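Side-chain contacts in putative lipoprotein (Bacteroides thetaiotaomicron, PDB 4Q1Z), which is of unknown function but, as a two-domain putative lipoprotein of the DUF4876 family, is probably tethered to a membrane: residues V280-E283 against N284-T287; K301-I304 against K305-L308. All coordinates share one frame; numbering follows the deposited sequence.

Contact 1: residues V280-E283 against N284-T287; sequences VNDE and NMKT
A single 3-10 turn at the surface, leading from a loop into strand 286-287, brings Asp282 against Asn284 and Met285. The Asp282 carboxylate is drawn forward along the turn because CG stands anti to the backbone N (chi1 -179°). From there OD1 accepts the backbone N of Asn284 at 3.2 Å, closing an Asx turn; this donor lies above the carboxylate plane. The same oxygen takes a weak bond from Asn284 ND2, the amide standing nearly upright to the carboxylate, with 81° between the planes. OD2, the other branch, rests 3.7 Å from CG of Met285, modelled as selenomethionine, whose side chain runs on to Trp277 and Tyr172. In the backbone, Met285 N donates to Asp282 O at 3.0 Å, the i to i+3 bond that defines the 3-10 turn. One residue later Lys286 N makes a weak bond of 3.4 Å to Glu283 O, and there the chain straightens into the edge strand of a three-stranded antiparallel sheet. Lys286 sends its long chain back across the loop, with a bend at chi3 (138°) that carries CE to 3.2 Å from Val280 O. Its NZ reaches that carbonyl oxygen only weakly and is gripped more firmly by Gly247 O, while Tyr298 adds a cation-pi contact.

Contact 2: residues K301-I304 against K305-L308; sequences KIPI and KYVL
Tyr306 lies with one ring face over Pro303, and its side chain can be followed outward along the proline. CB sits 3.3 Å from Pro303 O, and CG comes 4.0 Å from Pro303 CB. Further along one flank of the ring, CD2 is 3.7 Å from Pro303 CD and CE2 is the same distance from Pro303 CG, so three proline ring carbons meet the tyrosine. The tip, OH, passes beyond Pro303 to a hydrogen bond with Glu275 OE1. Pro303 CB gives a CH-pi contact 4.0 Å from the Tyr306 ring centroid and 15° off the normal. Two successive i to i+3 bonds, Tyr306 N to Pro303 O at 2.9 Å and Val307 N to Ile304 O, wind the backbone into a 3-10 turn joining strand 299-303 to strand 307-312. Tyr306 CG stands beside its own backbone N (chi1 -73°), the N that reaches Pro303 O, which brings the ring back over the proline. An alanine in place of Tyr306 is likely to take away the ring that packs on Pro303 CB, CG and CD and leave Glu275 without its hydroxyl partner. Lys305 CG touches Pro303 CB as its extended chain heads off toward a bound triethylene glycol. Across the turn, Ile302 CG2 meets Val307 CG2 at 4.1 Å, the two side chains crossing at about a right angle; Ile302 also packs on Phe269.

Coming from strand 265-269, the chain enters a loop and reaches contact 1, which closes the turn just ahead of strand 286-287. It then doubles back into strand 299-303, the antiparallel neighbour of that short strand, and contact 2 closes the turn at its far end. The two lie in series, neither nested nor crossed, with centres about 15 Å apart. Lys301 joins them: its N reaches Met285 O, and its NZ reaches Asn284 O and a salt bridge with Asp168. Trp277 touches both Met285 and Pro303. Beyond contact 2, strand 307-312 forms an edge of the large mixed sheet, alongside strand 265-269, so the small sheet is tied to the large one.

Contact 1: residues V280-E283 against N284-T287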
ATOM      1  N   VAL A 280     -14.632 -18.476   7.936  1.00 46.46           N
ATOM      2  CA  VAL A 280     -14.757 -19.389   9.071  1.00 45.50           C
ATOM      3  C   VAL A 280     -16.096 -20.139   9.013  1.00 51.58           C
ATOM      4  O   VAL A 280     -16.103 -21.362   9.105  1.00 52.46           O
ATOM      5  CB  VAL A 280     -14.574 -18.607  10.393  1.00 48.34           C
ATOM      6  CG1 VAL A 280     -14.855 -19.479  11.617  1.00 48.25           C
ATOM      7  CG2 VAL A 280     -13.170 -17.992  10.459  1.00 47.20           C
ATOM      8  N   ASN A 281     -17.211 -19.428   8.850  1.00 49.09           N
ATOM      9  CA  ASN A 281     -18.538 -20.039   8.875  1.00 50.63           C
ATOM     10  C   ASN A 281     -19.117 -20.313   7.496  1.00 56.93           C
ATOM     11  O   ASN A 281     -19.960 -21.205   7.384  1.00 58.42           O
ATOM     12  CB  ASN A 281     -19.507 -19.176   9.675  1.00 51.14           C
ATOM     13  CG  ASN A 281     -19.008 -18.904  11.056  1.00 60.65           C
ATOM     14  OD1 ASN A 281     -18.824 -19.823  11.858  1.00 49.31           O
ATOM     15  ND2 ASN A 281     -18.616 -17.658  11.300  1.00 53.13           N
ATOM     16  N   ASP A 282     -18.719 -19.545   6.464  1.00 53.16           N
ATOM     17  CA  ASP A 282     -19.210 -19.821   5.114  1.00 53.33           C
ATOM     18  C   ASP A 282     -18.254 -20.845   4.470  1.00 54.73           C
ATOM     19  O   ASP A 282     -17.079 -20.527   4.227  1.00 50.96           O
ATOM     20  CB  ASP A 282     -19.356 -18.531   4.270  1.00 54.27           C
ATOM     21  CG  ASP A 282     -19.892 -18.745   2.864  1.00 57.34           C
ATOM     22  OD1 ASP A 282     -20.411 -19.852   2.585  1.00 58.18           O
ATOM     23  OD2 ASP A 282     -19.789 -17.814   2.044  1.00 58.49           O
ATOM     24  N   GLU A 283     -18.765 -22.086   4.250  1.00 51.81           N
ATOM     25  CA  GLU A 283     -18.010 -23.223   3.698  1.00 50.57           C
ATOM     26  C   GLU A 283     -17.606 -22.938   2.252  1.00 53.52           C
ATOM     27  O   GLU A 283     -16.604 -23.469   1.778  1.00 53.73           O
ATOM     28  CB  GLU A 283     -18.814 -24.541   3.818  1.00 53.41           C
ATOM     29  CG  GLU A 283     -18.667 -25.264   5.158  1.00 61.21           C
ATOM     30  CD  GLU A 283     -19.492 -26.528   5.369  1.00 88.66           C
ATOM     31  OE1 GLU A 283     -19.512 -27.399   4.467  1.00 98.88           O
ATOM     32  OE2 GLU A 283     -20.110 -26.659   6.451  1.00 83.52           O
ATOM     33  N   ASN A 284     -18.337 -22.041   1.571  1.00 49.71           N
ATOM     34  CA  ASN A 284     -18.013 -21.631   0.204  1.00 48.12           C
ATOM     35  C   ASN A 284     -16.768 -20.744   0.173  1.00 52.63           C
ATOM     36  O   ASN A 284     -16.170 -20.592  -0.896  1.00 54.62           O
ATOM     37  CB  ASN A 284     -19.199 -20.899  -0.419  1.00 45.20           C
ATOM     38  CG  ASN A 284     -20.427 -21.764  -0.562  1.00 63.93           C
ATOM     39  OD1 ASN A 284     -20.408 -22.813  -1.208  1.00 59.94           O
ATOM     40  ND2 ASN A 284     -21.531 -21.338   0.031  1.00 53.86           N
HETATM   41  N   MSE A 285     -16.398 -20.119   1.333  1.00 46.74           N
HETATM   42  CA  MSE A 285     -15.252 -19.212   1.480  1.00 42.51           C
HETATM   43  C   MSE A 285     -14.010 -19.915   2.055  1.00 48.79           C
HETATM   44  O   MSE A 285     -13.011 -19.251   2.355  1.00 49.07           O
HETATM   45  CB  MSE A 285     -15.616 -17.982   2.324  1.00 42.72           C
HETATM   46  CG  MSE A 285     -16.295 -16.855   1.512  1.00 47.91           C
HETATM   47 SE   MSE A 285     -15.646 -16.553  -0.349  0.75 50.19          SE
HETATM   48  CE  MSE A 285     -17.189 -16.971  -1.213  1.00 47.84           C
ATOM     49  N   LYS A 286     -14.051 -21.244   2.191  1.00 46.10           N
ATOM     50  CA  LYS A 286     -12.882 -21.957   2.687  1.00 45.80           C
ATOM     51  C   LYS A 286     -12.707 -23.289   1.965  1.00 52.74           C
ATOM     52  O   LYS A 286     -13.697 -23.891   1.549  1.00 55.00           O
ATOM     53  CB  LYS A 286     -12.912 -22.142   4.204  1.00 47.05           C
ATOM     54  CG  LYS A 286     -14.111 -22.917   4.742  1.00 51.31           C
ATOM     55  CD  LYS A 286     -13.733 -23.495   6.049  1.00 48.47           C
ATOM     56  CE  LYS A 286     -14.816 -23.379   7.042  1.00 49.04           C
ATOM     57  NZ  LYS A 286     -14.359 -23.928   8.349  1.00 61.76           N
ATOM     58  N   THR A 287     -11.444 -23.730   1.792  1.00 48.94           N
ATOM     59  CA  THR A 287     -11.140 -24.989   1.102  1.00 49.51           C
ATOM     60  C   THR A 287      -9.797 -25.615   1.535  1.00 53.31           C
ATOM     61  O   THR A 287      -8.866 -24.930   1.998  1.00 52.09           O
ATOM     62  CB  THR A 287     -11.127 -24.760  -0.442  1.00 59.38           C
ATOM     63  OG1 THR A 287     -10.863 -25.997  -1.109  1.00 59.64           O
ATOM     64  CG2 THR A 287     -10.098 -23.699  -0.895  1.00 57.15           C
TER

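Contact 2: residues K301-I304 against K305-L308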
ATOM      1  N   LYS A 301     -10.758 -18.247   1.212  1.00 47.27           N
ATOM      2  CA  LYS A 301     -10.945 -17.789  -0.165  1.00 46.44           C
ATOM      3  C   LYS A 301     -11.051 -16.287  -0.152  1.00 48.39           C
ATOM      4  O   LYS A 301     -12.050 -15.736   0.297  1.00 48.36           O
ATOM      5  CB  LYS A 301     -12.163 -18.453  -0.833  1.00 48.00           C
ATOM      6  CG  LYS A 301     -11.922 -19.907  -1.196  1.00 39.01           C
ATOM      7  CD  LYS A 301     -13.145 -20.447  -1.902  1.00 46.97           C
ATOM      8  CE  LYS A 301     -13.301 -21.939  -1.687  1.00 52.34           C
ATOM      9  NZ  LYS A 301     -14.516 -22.483  -2.345  1.00 48.12           N
ATOM     10  N   ILE A 302      -9.974 -15.624  -0.581  1.00 44.31           N
ATOM     11  CA  ILE A 302      -9.903 -14.167  -0.624  1.00 43.48           C
ATOM     12  C   ILE A 302     -10.295 -13.691  -2.033  1.00 50.10           C
ATOM     13  O   ILE A 302      -9.533 -13.930  -2.973  1.00 49.54           O
ATOM     14  CB  ILE A 302      -8.494 -13.673  -0.194  1.00 44.47           C
ATOM     15  CG1 ILE A 302      -8.199 -14.061   1.291  1.00 43.73           C
ATOM     16  CG2 ILE A 302      -8.305 -12.158  -0.453  1.00 42.38           C
ATOM     17  CD1 ILE A 302      -6.752 -14.157   1.627  1.00 43.11           C
ATOM     18  N   PRO A 303     -11.461 -13.012  -2.213  1.00 47.40           N
ATOM     19  CA  PRO A 303     -11.810 -12.499  -3.547  1.00 47.49           C
ATOM     20  C   PRO A 303     -10.771 -11.498  -4.054  1.00 52.01           C
ATOM     21  O   PRO A 303     -10.469 -10.486  -3.397  1.00 51.16           O
ATOM     22  CB  PRO A 303     -13.186 -11.847  -3.317  1.00 49.38           C
ATOM     23  CG  PRO A 303     -13.735 -12.584  -2.120  1.00 53.64           C
ATOM     24  CD  PRO A 303     -12.515 -12.669  -1.244  1.00 48.87           C
ATOM     25  N   ILE A 304     -10.201 -11.811  -5.220  1.00 49.25           N
ATOM     26  CA  ILE A 304      -9.214 -10.995  -5.940  1.00 49.28           C
ATOM     27  C   ILE A 304      -9.742  -9.535  -6.130  1.00 54.80           C
ATOM     28  O   ILE A 304      -8.969  -8.580  -6.048  1.00 54.86           O
ATOM     29  CB  ILE A 304      -8.888 -11.705  -7.293  1.00 52.16           C
ATOM     30  CG1 ILE A 304      -7.812 -12.793  -7.087  1.00 52.08           C
ATOM     31  CG2 ILE A 304      -8.510 -10.740  -8.411  1.00 50.91           C
ATOM     32  CD1 ILE A 304      -7.765 -13.871  -8.221  1.00 60.51           C
ATOM     33  N   LYS A 305     -11.057  -9.383  -6.315  1.00 51.92           N
ATOM     34  CA  LYS A 305     -11.713  -8.091  -6.524  1.00 52.06           C
ATOM     35  C   LYS A 305     -11.680  -7.202  -5.250  1.00 55.76           C
ATOM     36  O   LYS A 305     -11.944  -6.001  -5.350  1.00 55.53           O
ATOM     37  CB  LYS A 305     -13.164  -8.289  -7.028  1.00 54.67           C
ATOM     38  CG  LYS A 305     -14.111  -9.033  -6.074  1.00 64.05           C
ATOM     39  CD  LYS A 305     -15.581  -8.808  -6.442  1.00 70.59           C
ATOM     40  CE  LYS A 305     -16.521  -9.704  -5.672  1.00 84.04           C
ATOM     41  NZ  LYS A 305     -17.957  -9.407  -5.944  1.00 95.07           N
ATOM     42  N   TYR A 306     -11.379  -7.791  -4.067  1.00 50.47           N
ATOM     43  CA  TYR A 306     -11.327  -7.052  -2.801  1.00 49.36           C
ATOM     44  C   TYR A 306      -9.922  -6.534  -2.475  1.00 52.54           C
ATOM     45  O   TYR A 306      -9.771  -5.675  -1.605  1.00 52.95           O
ATOM     46  CB  TYR A 306     -11.755  -7.961  -1.643  1.00 50.69           C
ATOM     47  CG  TYR A 306     -13.225  -8.326  -1.489  1.00 53.14           C
ATOM     48  CD1 TYR A 306     -14.199  -7.774  -2.317  1.00 54.94           C
ATOM     49  CD2 TYR A 306     -13.636  -9.236  -0.517  1.00 54.42           C
ATOM     50  CE1 TYR A 306     -15.537  -8.149  -2.202  1.00 56.60           C
ATOM     51  CE2 TYR A 306     -14.978  -9.585  -0.369  1.00 56.43           C
ATOM     52  CZ  TYR A 306     -15.923  -9.033  -1.204  1.00 64.74           C
ATOM     53  OH  TYR A 306     -17.231  -9.400  -1.031  1.00 74.58           O
ATOM     54  N   VAL A 307      -8.901  -7.072  -3.152  1.00 47.95           N
ATOM     55  CA  VAL A 307      -7.509  -6.790  -2.878  1.00 47.59           C
ATOM     56  C   VAL A 307      -7.108  -5.332  -3.270  1.00 53.31           C
ATOM     57  O   VAL A 307      -7.275  -4.902  -4.403  1.00 54.00           O
ATOM     58  CB  VAL A 307      -6.573  -7.872  -3.496  1.00 49.70           C
ATOM     59  CG1 VAL A 307      -5.114  -7.604  -3.153  1.00 48.35           C
ATOM     60  CG2 VAL A 307      -6.963  -9.261  -3.003  1.00 49.01           C
ATOM     61  N   LEU A 308      -6.548  -4.608  -2.280  1.00 49.89           N
ATOM     62  CA  LEU A 308      -6.034  -3.239  -2.348  1.00 48.24           C
ATOM     63  C   LEU A 308      -4.554  -3.251  -2.785  1.00 52.15           C
ATOM     64  O   LEU A 308      -4.159  -2.411  -3.608  1.00 52.85           O
ATOM     65  CB  LEU A 308      -6.203  -2.559  -0.975  1.00 47.34           C
ATOM     66  CG  LEU A 308      -7.624  -2.186  -0.564  1.00 50.48           C
ATOM     67  CD1 LEU A 308      -7.663  -1.688   0.843  1.00 49.07           C
ATOM     68  CD2 LEU A 308      -8.197  -1.125  -1.470  1.00 54.16           C
TER